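Local coordinates for uncharacterized protein ScGH5_18 (PDB 7LR7), which probably acts as a family 5 (subfamily 18) glycoside hydrolase in the breakdown of N-glycans, and binds N-acetylglucosamine in its pocket, at residues Pro14-Asn19 / Trp299-Trp304; Gly25-Trp30 / Gly98-Phe103; Thr221-Trp226 / Arg262-Gln267. All blocks are in the same frame, centred on the assembly; numbering follows the deposited sequence.

How the contacts relate
Contacts 1 and 3 are buried neighbours in the parallel barrel: strand 298-304 of contact 1 lies beside strand 264-269 of contact 3, and Thr302 OG1 meets Trp265 NE1 at 2.7 Å inside it. Both are built on main-chain hydrogen bonds, with most of the polar side chains turned into the barrel and mainly apolar ones toward the helices. Contact 2 lies farther out, among the loops over the sugar pocket. It is buried as well, but has no direct hydrogen bond between its segments and relies on aromatic packing and a water. Trp304 joins it to contact 1 by packing on Ser101 and Phe27. Contacts 2 and 3 do not touch, yet both reach the same bound sugar.

Contact 1: Pro14-Asn19 / Trp299-Trp304; sequences PRFGVN and WGVTWW
Asn19 grips one acceptor of Trp303 twice, at the C-terminal end of the first and eighth strands of the (beta/alpha)8 barrel, which run side by side. Its backbone N donates to Trp303 O over 2.7 Å, nearly in line with that carbonyl. Asn19 ND2 comes to the same Trp303 O at 3.2 Å from above the carbonyl plane, on no lone pair. The torsion explains the double hold: CG sits beside the backbone N (chi1 -69°), which swings the amide back over the neighbouring strand. The Asn19 and Trp304 side chains cross at about a right angle, with the amide plane turned 41° from the indole, and Asn19 CB presses on Trp304 CE3 at 3.3 Å. Asn19 OD1 goes to Arg54, ND2 also to Gln267 O.

Beside it Thr302 turns CG2 anti to its own backbone N, and this methyl lies 3.6 Å from Asn19 ND2. The other branch, OG1, bonds to Trp265 and His52 within the barrel.

At the N-terminal end Arg15 runs alongside Trp299 in the same direction. Its CD lies 3.9 Å above the Trp299 ring plane, toward the rim. A bend at chi3 (45°) then carries the guanidinium on to Asp51 and Asp90, with which it forms salt bridges. Between these ends the strands follow parallel register, as in the bond from Gly17 N to Val301 O at 2.9 Å.

On the opposite face Phe16 and Val301 meet through CD1 and CB at 4.1 Å, under helices 334-348 and 281-292. The chemistry thus differs by face: Phe16, Val18, Val301 and Trp303 form an apolar side toward the helices, whereas the other mixes tryptophans with polar groups bonded to nearby parts of the barrel, consistent with closure by specific bonds as well as packing.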
loop_
_atom_site.group_PDB
_atom_site.type_symbol
_atom_site.label_atom_id
_atom_site.label_comp_id
_atom_site.label_asym_id
_atom_site.label_seq_id
_atom_site.Cartn_x
_atom_site.Cartn_y
_atom_site.Cartn_z
ATOM N N PRO A 14 30.634 -3.700 -23.152
ATOM C CA PRO A 14 29.736 -3.368 -22.036
ATOM C C PRO A 14 29.153 -1.961 -22.133
ATOM O O PRO A 14 29.808 -1.020 -22.585
ATOM C CB PRO A 14 30.652 -3.502 -20.812
ATOM C CG PRO A 14 32.006 -3.192 -21.331
ATOM C CD PRO A 14 32.046 -3.739 -22.740
ATOM N N ARG A 15 27.906 -1.821 -21.692
ATOM C CA ARG A 15 27.237 -0.528 -21.608
ATOM C C ARG A 15 27.308 0.028 -20.181
ATOM O O ARG A 15 27.558 -0.702 -19.221
ATOM C CB ARG A 15 25.790 -0.668 -22.065
ATOM C CG ARG A 15 25.685 -1.254 -23.481
ATOM C CD ARG A 15 24.283 -1.112 -23.993
ATOM N NE ARG A 15 23.766 0.228 -23.724
ATOM C CZ ARG A 15 22.646 0.707 -24.256
ATOM N NH1 ARG A 15 21.927 -0.052 -25.081
ATOM N NH2 ARG A 15 22.251 1.939 -23.970
ATOM N N PHE A 16 27.084 1.334 -20.044
ATOM C CA PHE A 16 27.193 1.971 -18.735
ATOM C C PHE A 16 25.981 2.841 -18.445
ATOM O O PHE A 16 25.637 3.723 -19.239
ATOM C CB PHE A 16 28.484 2.786 -18.633
ATOM C CG PHE A 16 29.715 1.958 -18.835
ATOM C CD1 PHE A 16 30.292 1.281 -17.775
ATOM C CD2 PHE A 16 30.270 1.815 -20.093
ATOM C CE1 PHE A 16 31.427 0.499 -17.961
ATOM C CE2 PHE A 16 31.406 1.030 -20.286
ATOM C CZ PHE A 16 31.982 0.375 -19.219
ATOM N N GLY A 17 25.362 2.617 -17.283
ATOM C CA GLY A 17 24.191 3.394 -16.915
ATOM C C GLY A 17 24.025 3.586 -15.420
ATOM O O GLY A 17 24.915 3.219 -14.647
ATOM N N VAL A 18 22.883 4.142 -14.991
ATOM C CA VAL A 18 22.603 4.338 -13.572
ATOM C C VAL A 18 21.162 3.969 -13.264
ATOM O O VAL A 18 20.263 4.123 -14.093
ATOM C CB VAL A 18 22.845 5.787 -13.090
ATOM C CG1 VAL A 18 24.300 6.094 -13.077
ATOM C CG2 VAL A 18 22.048 6.781 -13.940
ATOM N N ASN A 19 20.947 3.504 -12.045
ATOM C CA ASN A 19 19.595 3.354 -11.538
ATOM C C ASN A 19 19.091 4.733 -11.137
ATOM O O ASN A 19 19.713 5.401 -10.311
ATOM C CB ASN A 19 19.579 2.379 -10.366
ATOM C CG ASN A 19 19.871 0.953 -10.795
ATOM O OD1 ASN A 19 18.972 0.223 -11.196
ATOM N ND2 ASN A 19 21.130 0.558 -10.731
ATOM N N TRP A 299 27.142 -7.544 -20.046
ATOM C CA TRP A 299 26.222 -6.727 -20.832
ATOM C C TRP A 299 26.375 -5.253 -20.498
ATOM O O TRP A 299 26.289 -4.397 -21.386
ATOM C CB TRP A 299 24.775 -7.162 -20.606
ATOM C CG TRP A 299 23.800 -6.393 -21.470
ATOM C CD1 TRP A 299 23.325 -6.761 -22.710
ATOM C CD2 TRP A 299 23.212 -5.115 -21.178
ATOM N NE1 TRP A 299 22.472 -5.794 -23.188
ATOM C CE2 TRP A 299 22.388 -4.776 -22.271
ATOM C CE3 TRP A 299 23.309 -4.224 -20.103
ATOM C CZ2 TRP A 299 21.661 -3.591 -22.312
ATOM C CZ3 TRP A 299 22.596 -3.051 -20.150
ATOM C CH2 TRP A 299 21.785 -2.741 -21.247
ATOM N N GLY A 300 26.571 -4.932 -19.226
ATOM C CA GLY A 300 26.706 -3.544 -18.834
ATOM C C GLY A 300 26.870 -3.426 -17.334
ATOM O O GLY A 300 26.669 -4.389 -16.584
ATOM N N VAL A 301 27.223 -2.213 -16.907
ATOM C CA VAL A 301 27.382 -1.860 -15.500
ATOM C C VAL A 301 26.455 -0.681 -15.209
ATOM O O VAL A 301 26.558 0.372 -15.860
ATOM C CB VAL A 301 28.841 -1.508 -15.164
ATOM C CG1 VAL A 301 28.960 -1.047 -13.739
ATOM C CG2 VAL A 301 29.758 -2.713 -15.425
ATOM N N THR A 302 25.548 -0.862 -14.244
ATOM C CA THR A 302 24.500 0.109 -13.929
ATOM C C THR A 302 24.593 0.454 -12.439
ATOM O O THR A 302 24.272 -0.373 -11.579
ATOM C CB THR A 302 23.114 -0.440 -14.303
ATOM O OG1 THR A 302 23.142 -0.982 -15.645
ATOM C CG2 THR A 302 22.059 0.645 -14.235
ATOM N N TRP A 303 25.037 1.671 -12.129
ATOM C CA TRP A 303 25.340 2.038 -10.748
ATOM C C TRP A 303 24.073 2.380 -9.978
ATOM O O TRP A 303 23.141 2.978 -10.522
ATOM C CB TRP A 303 26.291 3.228 -10.693
ATOM C CG TRP A 303 27.017 3.328 -9.387
ATOM C CD1 TRP A 303 26.664 4.082 -8.315
ATOM C CD2 TRP A 303 28.216 2.630 -9.013
ATOM N NE1 TRP A 303 27.558 3.895 -7.293
ATOM C CE2 TRP A 303 28.520 3.008 -7.694
ATOM C CE3 TRP A 303 29.063 1.723 -9.673
ATOM C CZ2 TRP A 303 29.647 2.528 -7.018
ATOM C CZ3 TRP A 303 30.173 1.234 -8.995
ATOM C CH2 TRP A 303 30.449 1.637 -7.680
ATOM N N TRP A 304 24.046 1.990 -8.707
ATOM C CA TRP A 304 23.000 2.397 -7.777
ATOM C C TRP A 304 23.635 3.400 -6.827
ATOM O O TRP A 304 24.465 3.023 -5.997
ATOM C CB TRP A 304 22.428 1.209 -7.007
ATOM C CG TRP A 304 21.269 1.636 -6.194
ATOM C CD1 TRP A 304 21.304 2.350 -5.022
ATOM C CD2 TRP A 304 19.887 1.441 -6.505
ATOM N NE1 TRP A 304 20.031 2.588 -4.578
ATOM C CE2 TRP A 304 19.141 2.043 -5.471
ATOM C CE3 TRP A 304 19.206 0.794 -7.545
ATOM C CZ2 TRP A 304 17.746 2.043 -5.458
ATOM C CZ3 TRP A 304 17.808 0.801 -7.537
ATOM C CH2 TRP A 304 17.098 1.427 -6.499
#

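Contact 2: Gly25-Trp30 / Gly98-Phe103; sequences GWFHHW and GHLSSF. With NAG (2-acetamido-2-deoxy-beta-D-glucopyranose), chain B.
Trp26 and Phe27, in the loop after the first strand of the (beta/alpha)8 barrel, pack on a beta hairpin whose two-residue type I' turn runs from Leu100 to Phe103.

Apolar contacts make most of the join. Leu100 and Phe27 meet at about a right angle, with Leu100 CD1 at 3.5 Å from Phe27 CD2. Trp26 sends the far corner of its indole across: CG is anti to the backbone N (chi1 -170°), and CH2 comes within 4.1 Å of Leu100 CB. The same CH2 approaches Phe103 CD1 at 4.2 Å. Phe316 meets both Trp26 and Phe103 edge-to-face.

Backbone bonds hold the hairpin: Leu100 N reaches Phe103 O at 2.9 Å, and Phe103 N returns to Leu100 O. Ser102 is pinned by its side chain, OG lying between the backbone N and carbonyl carbon (chi1 85°) and donating 2.7 Å to Ser101 O on an in-plane lone pair. His114 of the second subunit also bonds to Ser102 OG, which places the turn at the dimer contact.

Of these segments, the hydrogen bond to the sugar comes from His99. His99 NE2 bonds NAG O3 at 2.7 Å, the hydroxyl lying at the ring edge in its plane, while His99 ND1 is held by Asp104. Glu153 also bonds this sugar. With an alanine at this position of His99, O3 would probably lose this partner and the Asp104 carboxylate its imidazole.

Water is the polar bridge between the two segments: one molecule accepts from Trp26 NE1 at 2.9 Å and hydrogen-bonds Ser101 OG at the same 2.9 Å.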
loop_
_atom_site.group_PDB
_atom_site.type_symbol
_atom_site.label_atom_id
_atom_site.label_comp_id
_atom_site.label_asym_id
_atom_site.label_seq_id
_atom_site.Cartn_x
_atom_site.Cartn_y
_atom_site.Cartn_z
ATOM N N GLY A 25 11.412 13.973 -4.305
ATOM C CA GLY A 25 10.364 13.067 -3.902
ATOM C C GLY A 25 10.662 11.596 -4.084
ATOM O O GLY A 25 9.789 10.773 -3.781
ATOM N N TRP A 26 11.854 11.235 -4.552
ATOM C CA TRP A 26 12.254 9.821 -4.692
ATOM C C TRP A 26 11.238 9.121 -5.611
ATOM O O TRP A 26 10.666 9.744 -6.516
ATOM C CB TRP A 26 12.417 9.214 -3.303
ATOM C CG TRP A 26 13.055 7.820 -3.188
ATOM C CD1 TRP A 26 14.342 7.462 -3.492
ATOM C CD2 TRP A 26 12.422 6.629 -2.677
ATOM N NE1 TRP A 26 14.541 6.118 -3.236
ATOM C CE2 TRP A 26 13.384 5.591 -2.718
ATOM C CE3 TRP A 26 11.127 6.339 -2.209
ATOM C CZ2 TRP A 26 13.092 4.281 -2.306
ATOM C CZ3 TRP A 26 10.845 5.040 -1.777
ATOM C CH2 TRP A 26 11.823 4.027 -1.839
ATOM N N PHE A 27 10.975 7.839 -5.396
ATOM C CA PHE A 27 10.026 7.145 -6.256
ATOM C C PHE A 27 8.589 7.587 -6.031
ATOM O O PHE A 27 7.724 7.257 -6.851
ATOM C CB PHE A 27 10.189 5.640 -6.066
ATOM C CG PHE A 27 11.552 5.157 -6.487
ATOM C CD1 PHE A 27 12.005 5.413 -7.780
ATOM C CD2 PHE A 27 12.394 4.523 -5.595
ATOM C CE1 PHE A 27 13.245 5.011 -8.181
ATOM C CE2 PHE A 27 13.651 4.109 -5.985
ATOM C CZ PHE A 27 14.081 4.365 -7.280
ATOM N N HIS A 28 8.330 8.350 -4.969
ATOM C CA HIS A 28 7.037 8.992 -4.762
ATOM C C HIS A 28 6.777 10.128 -5.738
ATOM O O HIS A 28 5.652 10.642 -5.770
ATOM C CB HIS A 28 6.929 9.509 -3.326
ATOM C CG HIS A 28 7.243 8.472 -2.289
ATOM N ND1 HIS A 28 6.548 7.283 -2.189
ATOM C CD2 HIS A 28 8.189 8.436 -1.322
ATOM C CE1 HIS A 28 7.043 6.570 -1.193
ATOM N NE2 HIS A 28 8.041 7.246 -0.654
ATOM N N HIS A 29 7.769 10.522 -6.550
ATOM C CA HIS A 29 7.530 11.589 -7.508
ATOM C C HIS A 29 6.404 11.264 -8.494
ATOM O O HIS A 29 5.894 12.185 -9.141
ATOM C CB HIS A 29 8.810 11.905 -8.277
ATOM C CG HIS A 29 9.082 10.949 -9.398
ATOM N ND1 HIS A 29 9.296 11.364 -10.696
ATOM C CD2 HIS A 29 9.167 9.598 -9.414
ATOM C CE1 HIS A 29 9.497 10.306 -11.463
ATOM N NE2 HIS A 29 9.419 9.224 -10.711
ATOM N N TRP A 30 6.005 9.991 -8.643
ATOM C CA TRP A 30 4.888 9.714 -9.545
ATOM C C TRP A 30 3.615 10.371 -9.042
ATOM O O TRP A 30 2.727 10.687 -9.840
ATOM C CB TRP A 30 4.658 8.204 -9.723
ATOM C CG TRP A 30 5.810 7.441 -10.320
ATOM C CD1 TRP A 30 6.647 6.586 -9.664
ATOM C CD2 TRP A 30 6.250 7.473 -11.685
ATOM N NE1 TRP A 30 7.577 6.089 -10.531
ATOM C CE2 TRP A 30 7.359 6.613 -11.780
ATOM C CE3 TRP A 30 5.818 8.153 -12.830
ATOM C CZ2 TRP A 30 8.048 6.402 -12.983
ATOM C CZ3 TRP A 30 6.511 7.953 -14.036
ATOM C CH2 TRP A 30 7.608 7.072 -14.097
ATOM N N GLY A 98 6.230 -3.165 -5.513
ATOM C CA GLY A 98 7.122 -4.223 -5.064
ATOM C C GLY A 98 8.162 -3.669 -4.096
ATOM O O GLY A 98 7.881 -2.755 -3.316
ATOM N N HIS A 99 9.386 -4.180 -4.153
ATOM C CA HIS A 99 10.382 -3.821 -3.155
ATOM C C HIS A 99 11.343 -2.762 -3.677
ATOM O O HIS A 99 11.934 -2.927 -4.757
ATOM C CB HIS A 99 11.183 -5.035 -2.701
ATOM C CG HIS A 99 12.055 -4.740 -1.523
ATOM N ND1 HIS A 99 11.572 -4.713 -0.233
ATOM C CD2 HIS A 99 13.364 -4.399 -1.441
ATOM C CE1 HIS A 99 12.552 -4.397 0.597
ATOM N NE2 HIS A 99 13.648 -4.196 -0.110
ATOM N N LEU A 100 11.551 -1.715 -2.866
ATOM C CA LEU A 100 12.553 -0.686 -3.150
ATOM C C LEU A 100 13.139 -0.183 -1.836
ATOM O O LEU A 100 12.436 0.460 -1.055
ATOM C CB LEU A 100 11.946 0.473 -3.939
ATOM C CG LEU A 100 11.670 0.293 -5.439
ATOM C CD1 LEU A 100 10.780 1.424 -5.978
ATOM C CD2 LEU A 100 12.949 0.207 -6.242
ATOM N N SER A 101 14.422 -0.474 -1.590
ATOM C CA SER A 101 15.202 0.174 -0.522
ATOM C C SER A 101 14.567 -0.002 0.857
ATOM O O SER A 101 14.431 0.956 1.620
ATOM C CB SER A 101 15.396 1.665 -0.816
ATOM O OG SER A 101 16.002 1.887 -2.063
ATOM N N SER A 102 14.200 -1.243 1.175
ATOM C CA SER A 102 13.621 -1.747 2.420
ATOM C C SER A 102 12.098 -1.581 2.472
ATOM O O SER A 102 11.475 -2.107 3.392
ATOM C CB SER A 102 14.223 -1.108 3.691
ATOM O OG SER A 102 13.569 0.115 3.998
ATOM N N PHE A 103 11.475 -0.868 1.542
ATOM C CA PHE A 103 10.026 -0.696 1.572
ATOM C C PHE A 103 9.345 -1.657 0.595
ATOM O O PHE A 103 9.803 -1.831 -0.534
ATOM C CB PHE A 103 9.638 0.735 1.216
ATOM C CG PHE A 103 10.138 1.775 2.194
ATOM C CD1 PHE A 103 11.345 2.418 1.983
ATOM C CD2 PHE A 103 9.385 2.116 3.304
ATOM C CE1 PHE A 103 11.800 3.392 2.882
ATOM C CE2 PHE A 103 9.825 3.090 4.203
ATOM C CZ PHE A 103 11.040 3.727 3.985
HETATM C C1 NAG B . 18.612 -6.835 0.679
HETATM C C2 NAG B . 17.628 -5.725 1.077
HETATM C C3 NAG B . 17.021 -5.046 -0.160
HETATM C C4 NAG B . 18.091 -4.694 -1.188
HETATM C C5 NAG B . 18.964 -5.911 -1.453
HETATM C C6 NAG B . 20.094 -5.650 -2.414
HETATM C C7 NAG B . 16.121 -5.678 3.019
HETATM C C8 NAG B . 15.080 -6.417 3.779
HETATM N N2 NAG B . 16.583 -6.282 1.922
HETATM O O1 NAG B . 19.258 -7.307 1.817
HETATM O O3 NAG B . 16.344 -3.859 0.247
HETATM O O4 NAG B . 17.491 -4.270 -2.408
HETATM O O5 NAG B . 19.560 -6.329 -0.222
HETATM O O6 NAG B . 20.844 -6.837 -2.636
HETATM O O7 NAG B . 16.543 -4.588 3.387
HETATM O O HOH W 1 16.908 4.444 -2.959
#

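Contact 3: Thr221-Trp226 / Arg262-Gln267; sequences TAVHSW and RPVWLQ. With NAG (2-acetamido-2-deoxy-beta-D-glucopyranose), chain B.
His224 and Gln267 run alongside each other in the same direction, ring and amide planes 51° apart, where the sixth and seventh strands of the (beta/alpha)8 barrel run parallel. His224 NE2 donates to Gln267 OE1 over 2.9 Å, almost perfectly straight at 178°. The acceptor lies in the ring plane, and the N-H uses a lone pair in the amide plane. Gln267 gets there with an extended chain (chi2 -178°), whose CG passes over the centre of the Trp265 ring. Because His224 ND1 bonds Glu153, a sugar-binding residue, Gln267 acts as a second-shell group that fixes the turn of the imidazole.

The tight middle of the contact is backbone. Trp265 N meets Thr221 O at 2.7 Å, and Val223 N meets Trp265 O at 2.9 Å, each nearly along the carbonyl axis. On the outer face, under helix 240-254, Val223 lays CG2 against Leu266 CD1 at 3.8 Å, and its other methyl faces Val264.

Both ends of this seam are looser. Toward the partly exposed Arg262 and Pro263, the bond from Thr221 N to Pro263 O is weak at 3.3 Å. At the far end the bond from Gln267 N to Val223 O is weak and bent, in keeping with an inverse gamma turn centred on Leu266. A side chain supplements the first end: with its chain extended as far as NE, Arg262 NE donates to Thr221 OG1 at 2.7 Å, the hydroxyl lying in the plane of the guanidinium, while NH2 reaches Gly218. Beyond the strand, Trp226 reaches the sugar, with CD1 3.1 Å from NAG O6.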
loop_
_atom_site.group_PDB
_atom_site.type_symbol
_atom_site.label_atom_id
_atom_site.label_comp_id
_atom_site.label_asym_id
_atom_site.label_seq_id
_atom_site.Cartn_x
_atom_site.Cartn_y
_atom_site.Cartn_z
ATOM N N THR A 221 21.255 -12.628 -17.821
ATOM C CA THR A 221 21.300 -12.799 -16.380
ATOM C C THR A 221 21.553 -11.452 -15.735
ATOM O O THR A 221 22.492 -10.746 -16.116
ATOM C CB THR A 221 22.394 -13.780 -15.976
ATOM O OG1 THR A 221 22.298 -14.954 -16.796
ATOM C CG2 THR A 221 22.229 -14.147 -14.489
ATOM N N ALA A 222 20.724 -11.096 -14.759
ATOM C CA ALA A 222 20.894 -9.861 -13.999
ATOM C C ALA A 222 21.407 -10.179 -12.602
ATOM O O ALA A 222 20.867 -11.065 -11.931
ATOM C CB ALA A 222 19.572 -9.093 -13.902
ATOM N N VAL A 223 22.437 -9.456 -12.161
ATOM C CA VAL A 223 22.990 -9.626 -10.824
ATOM C C VAL A 223 23.054 -8.266 -10.132
ATOM O O VAL A 223 23.319 -7.243 -10.773
ATOM C CB VAL A 223 24.379 -10.303 -10.858
ATOM C CG1 VAL A 223 24.274 -11.705 -11.477
ATOM C CG2 VAL A 223 25.370 -9.465 -11.610
ATOM N N HIS A 224 22.795 -8.259 -8.820
ATOM C CA HIS A 224 22.874 -7.063 -7.984
ATOM C C HIS A 224 23.955 -7.303 -6.934
ATOM O O HIS A 224 23.801 -8.172 -6.070
ATOM C CB HIS A 224 21.532 -6.754 -7.313
ATOM C CG HIS A 224 20.427 -6.389 -8.265
ATOM N ND1 HIS A 224 19.169 -6.025 -7.833
ATOM C CD2 HIS A 224 20.384 -6.336 -9.620
ATOM C CE1 HIS A 224 18.400 -5.762 -8.877
ATOM N NE2 HIS A 224 19.112 -5.940 -9.973
ATOM N N SER A 225 25.036 -6.529 -6.989
ATOM C CA SER A 225 26.217 -6.785 -6.168
ATOM C C SER A 225 26.282 -5.790 -5.013
ATOM O O SER A 225 26.507 -4.595 -5.235
ATOM C CB SER A 225 27.484 -6.699 -7.017
ATOM O OG SER A 225 28.598 -7.023 -6.225
ATOM N N TRP A 226 26.129 -6.292 -3.779
ATOM C CA TRP A 226 26.037 -5.455 -2.580
ATOM C C TRP A 226 26.943 -5.992 -1.478
ATOM O O TRP A 226 26.615 -6.997 -0.839
ATOM C CB TRP A 226 24.583 -5.374 -2.109
ATOM C CG TRP A 226 23.809 -4.505 -3.019
ATOM C CD1 TRP A 226 22.875 -4.894 -3.939
ATOM C CD2 TRP A 226 23.948 -3.090 -3.158
ATOM N NE1 TRP A 226 22.383 -3.793 -4.604
ATOM C CE2 TRP A 226 23.035 -2.675 -4.151
ATOM C CE3 TRP A 226 24.746 -2.128 -2.528
ATOM C CZ2 TRP A 226 22.903 -1.342 -4.530
ATOM C CZ3 TRP A 226 24.624 -0.811 -2.915
ATOM C CH2 TRP A 226 23.706 -0.428 -3.905
ATOM N N ARG A 262 25.940 -16.283 -23.050
ATOM C CA ARG A 262 24.841 -15.531 -22.464
ATOM C C ARG A 262 25.422 -14.366 -21.674
ATOM O O ARG A 262 26.254 -14.587 -20.784
ATOM C CB ARG A 262 23.977 -16.389 -21.551
ATOM C CG ARG A 262 22.952 -15.583 -20.709
ATOM C CD ARG A 262 22.170 -16.516 -19.811
ATOM N NE ARG A 262 21.111 -15.874 -19.025
ATOM C CZ ARG A 262 19.829 -15.807 -19.386
ATOM N NH1 ARG A 262 19.447 -16.292 -20.562
ATOM N NH2 ARG A 262 18.929 -15.220 -18.578
ATOM N N PRO A 263 25.045 -13.134 -21.974
ATOM C CA PRO A 263 25.642 -12.001 -21.272
ATOM C C PRO A 263 25.178 -11.955 -19.825
ATOM O O PRO A 263 24.161 -12.537 -19.441
ATOM C CB PRO A 263 25.138 -10.786 -22.058
ATOM C CG PRO A 263 24.657 -11.326 -23.359
ATOM C CD PRO A 263 24.166 -12.703 -23.071
ATOM N N VAL A 264 25.938 -11.242 -19.011
ATOM C CA VAL A 264 25.539 -10.985 -17.636
ATOM C C VAL A 264 25.468 -9.480 -17.446
ATOM O O VAL A 264 26.394 -8.759 -17.827
ATOM C CB VAL A 264 26.503 -11.628 -16.623
ATOM C CG1 VAL A 264 25.988 -11.400 -15.200
ATOM C CG2 VAL A 264 26.673 -13.125 -16.920
ATOM N N TRP A 265 24.375 -9.009 -16.864
ATOM C CA TRP A 265 24.179 -7.589 -16.607
ATOM C C TRP A 265 24.417 -7.318 -15.120
ATOM O O TRP A 265 23.699 -7.850 -14.267
ATOM C CB TRP A 265 22.769 -7.169 -17.036
ATOM C CG TRP A 265 22.496 -5.672 -16.945
ATOM C CD1 TRP A 265 23.360 -4.681 -16.487
ATOM C CD2 TRP A 265 21.276 -5.002 -17.297
ATOM N NE1 TRP A 265 22.736 -3.450 -16.555
ATOM C CE2 TRP A 265 21.464 -3.618 -17.047
ATOM C CE3 TRP A 265 20.042 -5.435 -17.805
ATOM C CZ2 TRP A 265 20.467 -2.676 -17.294
ATOM C CZ3 TRP A 265 19.053 -4.492 -18.049
ATOM C CH2 TRP A 265 19.270 -3.133 -17.790
ATOM N N LEU A 266 25.441 -6.517 -14.807
ATOM C CA LEU A 266 25.628 -6.022 -13.437
ATOM C C LEU A 266 24.652 -4.864 -13.257
ATOM O O LEU A 266 24.991 -3.683 -13.379
ATOM C CB LEU A 266 27.076 -5.605 -13.185
ATOM C CG LEU A 266 27.361 -5.101 -11.764
ATOM C CD1 LEU A 266 26.934 -6.126 -10.736
ATOM C CD2 LEU A 266 28.862 -4.708 -11.551
ATOM N N GLN A 267 23.396 -5.222 -12.987
ATOM C CA GLN A 267 22.327 -4.235 -13.006
ATOM C C GLN A 267 22.340 -3.329 -11.775
ATOM O O GLN A 267 21.838 -2.206 -11.845
ATOM C CB GLN A 267 20.971 -4.937 -13.113
ATOM C CG GLN A 267 19.847 -4.082 -13.670
ATOM C CD GLN A 267 18.546 -4.846 -13.693
ATOM O OE1 GLN A 267 18.209 -5.508 -12.721
ATOM N NE2 GLN A 267 17.818 -4.779 -14.810
HETATM C C1 NAG B . 18.612 -6.835 0.679
HETATM C C2 NAG B . 17.628 -5.725 1.077
HETATM C C3 NAG B . 17.021 -5.046 -0.160
HETATM C C4 NAG B . 18.091 -4.694 -1.188
HETATM C C5 NAG B . 18.964 -5.911 -1.453
HETATM C C6 NAG B . 20.094 -5.650 -2.414
HETATM C C7 NAG B . 16.121 -5.678 3.019
HETATM C C8 NAG B . 15.080 -6.417 3.779
HETATM N N2 NAG B . 16.583 -6.282 1.922
HETATM O O1 NAG B . 19.258 -7.307 1.817
HETATM O O3 NAG B . 16.344 -3.859 0.247
HETATM O O4 NAG B . 17.491 -4.270 -2.408
HETATM O O5 NAG B . 19.560 -6.329 -0.222
HETATM O O6 NAG B . 20.844 -6.837 -2.636
HETATM O O7 NAG B . 16.543 -4.588 3.387
#